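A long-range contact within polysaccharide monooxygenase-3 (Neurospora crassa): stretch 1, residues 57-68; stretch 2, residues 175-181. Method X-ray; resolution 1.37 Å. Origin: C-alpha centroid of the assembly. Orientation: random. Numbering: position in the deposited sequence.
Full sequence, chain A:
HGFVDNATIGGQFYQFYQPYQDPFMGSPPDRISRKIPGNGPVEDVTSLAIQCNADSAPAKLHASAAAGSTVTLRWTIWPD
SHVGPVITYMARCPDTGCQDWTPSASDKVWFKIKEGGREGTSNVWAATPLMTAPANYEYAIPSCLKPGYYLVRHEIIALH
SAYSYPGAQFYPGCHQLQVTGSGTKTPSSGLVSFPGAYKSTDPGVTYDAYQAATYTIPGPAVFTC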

# COMPACT_ATOMS: atom_id res chain seq x y z
N ALA A 57 7.30 10.10 -6.88
CA ALA A 57 8.50 9.89 -7.69
C ALA A 57 9.22 8.65 -7.19
O ALA A 57 9.02 8.22 -6.05
CB ALA A 57 9.39 11.11 -7.59
N PRO A 58 10.04 8.02 -8.05
CA PRO A 58 10.79 6.87 -7.58
C PRO A 58 11.71 7.23 -6.42
O PRO A 58 12.08 8.39 -6.26
CB PRO A 58 11.55 6.40 -8.84
CG PRO A 58 10.73 6.91 -9.98
CD PRO A 58 10.22 8.23 -9.50
N ALA A 59 12.02 6.24 -5.57
CA ALA A 59 12.92 6.41 -4.43
C ALA A 59 14.30 5.94 -4.85
O ALA A 59 14.43 5.09 -5.74
CB ALA A 59 12.40 5.65 -3.20
N LYS A 60 15.33 6.47 -4.21
CA LYS A 60 16.71 6.24 -4.62
C LYS A 60 17.22 4.88 -4.14
O LYS A 60 18.11 4.30 -4.77
CB LYS A 60 17.62 7.39 -4.12
CG LYS A 60 17.36 8.72 -4.80
CD LYS A 60 18.19 8.92 -6.06
CE LYS A 60 17.67 10.07 -6.92
NZ LYS A 60 18.48 10.37 -8.15
N LEU A 61 16.65 4.35 -3.06
CA LEU A 61 17.17 3.13 -2.43
C LEU A 61 16.17 1.97 -2.45
O LEU A 61 14.96 2.16 -2.62
CB LEU A 61 17.53 3.41 -0.97
CG LEU A 61 18.42 4.60 -0.65
CD1 LEU A 61 18.62 4.79 0.85
CD2 LEU A 61 19.77 4.46 -1.35
N HIS A 62 16.71 0.76 -2.27
CA HIS A 62 15.93 -0.44 -2.01
C HIS A 62 16.33 -1.03 -0.69
O HIS A 62 17.48 -0.91 -0.27
CB HIS A 62 16.16 -1.50 -3.08
CG HIS A 62 15.93 -1.04 -4.48
ND1 HIS A 62 16.84 -0.32 -5.16
CD2 HIS A 62 14.87 -1.25 -5.34
CE1 HIS A 62 16.38 -0.08 -6.39
NE2 HIS A 62 15.17 -0.63 -6.50
N ALA A 63 15.38 -1.70 -0.02
CA ALA A 63 15.63 -2.46 1.19
C ALA A 63 15.70 -3.96 0.88
O ALA A 63 14.76 -4.52 0.32
CB ALA A 63 14.54 -2.17 2.21
N SER A 64 16.82 -4.60 1.24
CA SER A 64 17.02 -6.02 1.00
C SER A 64 16.21 -6.86 1.98
O SER A 64 16.16 -6.57 3.16
CB SER A 64 18.49 -6.39 1.09
OG SER A 64 18.70 -7.64 0.48
N ALA A 65 15.56 -7.91 1.48
CA ALA A 65 14.81 -8.83 2.34
C ALA A 65 14.66 -10.17 1.65
O ALA A 65 14.54 -10.23 0.43
CB ALA A 65 13.45 -8.25 2.68
N ALA A 66 14.64 -11.24 2.42
CA ALA A 66 14.42 -12.57 1.89
C ALA A 66 12.94 -12.77 1.57
O ALA A 66 12.07 -12.38 2.35
CB ALA A 66 14.88 -13.62 2.89
N ALA A 67 12.66 -13.43 0.45
CA ALA A 67 11.31 -13.86 0.18
C ALA A 67 10.86 -14.73 1.35
O ALA A 67 11.64 -15.51 1.88
CB ALA A 67 11.27 -14.66 -1.11
N GLY A 68 9.62 -14.56 1.78
CA GLY A 68 9.07 -15.33 2.89
C GLY A 68 9.21 -14.62 4.23
O GLY A 68 8.53 -14.99 5.18
N HIS A 175 7.03 1.62 -1.19
CA HIS A 175 8.42 1.42 -0.86
C HIS A 175 9.05 0.36 -1.73
O HIS A 175 8.35 -0.38 -2.41
CB HIS A 175 8.58 1.20 0.67
CG HIS A 175 7.83 0.01 1.23
ND1 HIS A 175 6.51 0.05 1.53
CD2 HIS A 175 8.26 -1.28 1.53
CE1 HIS A 175 6.14 -1.13 2.04
NE2 HIS A 175 7.21 -1.95 2.03
N GLN A 176 10.39 0.32 -1.71
CA GLN A 176 11.16 -0.43 -2.68
C GLN A 176 11.99 -1.50 -2.01
O GLN A 176 12.79 -1.22 -1.11
CB GLN A 176 12.04 0.54 -3.48
CG GLN A 176 11.19 1.59 -4.17
CD GLN A 176 11.91 2.59 -5.05
OE1 GLN A 176 11.26 3.34 -5.78
NE2 GLN A 176 13.23 2.63 -5.00
N LEU A 177 11.86 -2.72 -2.54
CA LEU A 177 12.54 -3.90 -1.99
C LEU A 177 13.51 -4.52 -3.00
O LEU A 177 13.29 -4.46 -4.22
CB LEU A 177 11.51 -4.97 -1.64
CG LEU A 177 10.42 -4.67 -0.64
CD1 LEU A 177 9.64 -5.95 -0.37
CD2 LEU A 177 10.99 -4.07 0.64
N GLN A 178 14.58 -5.11 -2.47
CA GLN A 178 15.37 -6.07 -3.20
C GLN A 178 15.05 -7.39 -2.52
O GLN A 178 15.53 -7.68 -1.42
CB GLN A 178 16.87 -5.82 -3.13
CG GLN A 178 17.62 -6.85 -3.96
CD GLN A 178 19.11 -6.75 -3.87
OE1 GLN A 178 19.66 -5.95 -3.10
NE2 GLN A 178 19.80 -7.60 -4.66
N VAL A 179 14.22 -8.20 -3.17
CA VAL A 179 13.88 -9.51 -2.66
C VAL A 179 14.95 -10.52 -3.06
O VAL A 179 15.37 -10.59 -4.23
CB VAL A 179 12.49 -9.92 -3.19
CG1 VAL A 179 12.19 -11.37 -2.83
CG2 VAL A 179 11.43 -8.97 -2.67
N THR A 180 15.41 -11.29 -2.09
CA THR A 180 16.45 -12.29 -2.27
C THR A 180 15.88 -13.67 -1.97
O THR A 180 14.75 -13.79 -1.51
CB THR A 180 17.62 -12.01 -1.32
OG1 THR A 180 17.17 -12.10 0.05
CG2 THR A 180 18.18 -10.62 -1.58
N GLY A 181 16.67 -14.71 -2.24
CA GLY A 181 16.30 -16.07 -1.90
C GLY A 181 16.18 -17.05 -3.05
O GLY A 181 16.74 -16.85 -4.12

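The two stretches, at least 112 residues apart in sequence wherever they touch, are joined by a ladder of backbone hydrogen bonds and by the side chain of one buried glutamine. In the ladder, Ala-63 N donates to Gln-176 O (2.9 Å), and Gln-178 N returns a bond to Ala-63 O (2.9 Å). The pattern repeats two residues on, where Ala-65 N binds Gln-178 O and Thr-180 N binds Ala-65 O, each at 2.9 Å. Ala-67 N closes the series on Thr-180 O at 2.9 Å, with a nearly linear N-H...O angle of 173°. Alternate residues of each strand therefore face the partner with both their N and O atoms, as expected of parallel pairing, and Ala-63 and Ala-65 each bond to the residues before and after their bridge partners, Leu-177 and Val-179.

Beyond the start of the ladder, the side-chain amide of Gln-176 continues the pairing. Its CA-to-CB bond points toward the other stretch, and the side chain, m at chi1 and t at chi2, reaches the loop that precedes strand 63-66. Gln-176 OE1 accepts from Ala-59 N at 3.0 Å, while Gln-176 NE2 donates to Ala-59 O at 2.8 Å and to Leu-61 O at 3.0 Å. Donor and acceptor of the one amide thus pair with both backbone polar atoms of Ala-59, and the second NE2 bond ties down the loop just before His-62. No residue of the contact is covered more extensively by the opposing stretch.

Longer and weaker CA-H...O contacts accompany the ladder. Four of the ladder's carbonyl oxygens, those of Gln-176, Ala-63, Gln-178 and Ala-65, also receive CA-H groups: Ser-64 CA lies 3.3 Å from Gln-178 O, and Val-179 CA lies 3.2 Å from Ala-65 O. A further, weak bond may run from Thr-180 OG1 to Ala-65 O (3.2 Å), although another acceptor lies within reach of that proton.

Side chains alternate between the two sheet faces. Ala-63, Ala-65, Leu-177 and Val-179 share the buried face, where apolar contact is modest: Ala-63 CB is 4.3 Å from Leu-177 CD2. Just past the strand, Ala-67 CB packs more closely on Val-179 CG1, at 3.8 Å. On the more exposed face, Ser-64 OG meets the methyl Thr-180 CG2 at 3.7 Å, a van der Waals contact. The His-62 ring lies alongside Gln-176, with NE2 of that glutamine over one ring face and His-62 CD2 3.8 Å from Gln-176 CB, so the imidazole helps cover the amide that anchors the loop.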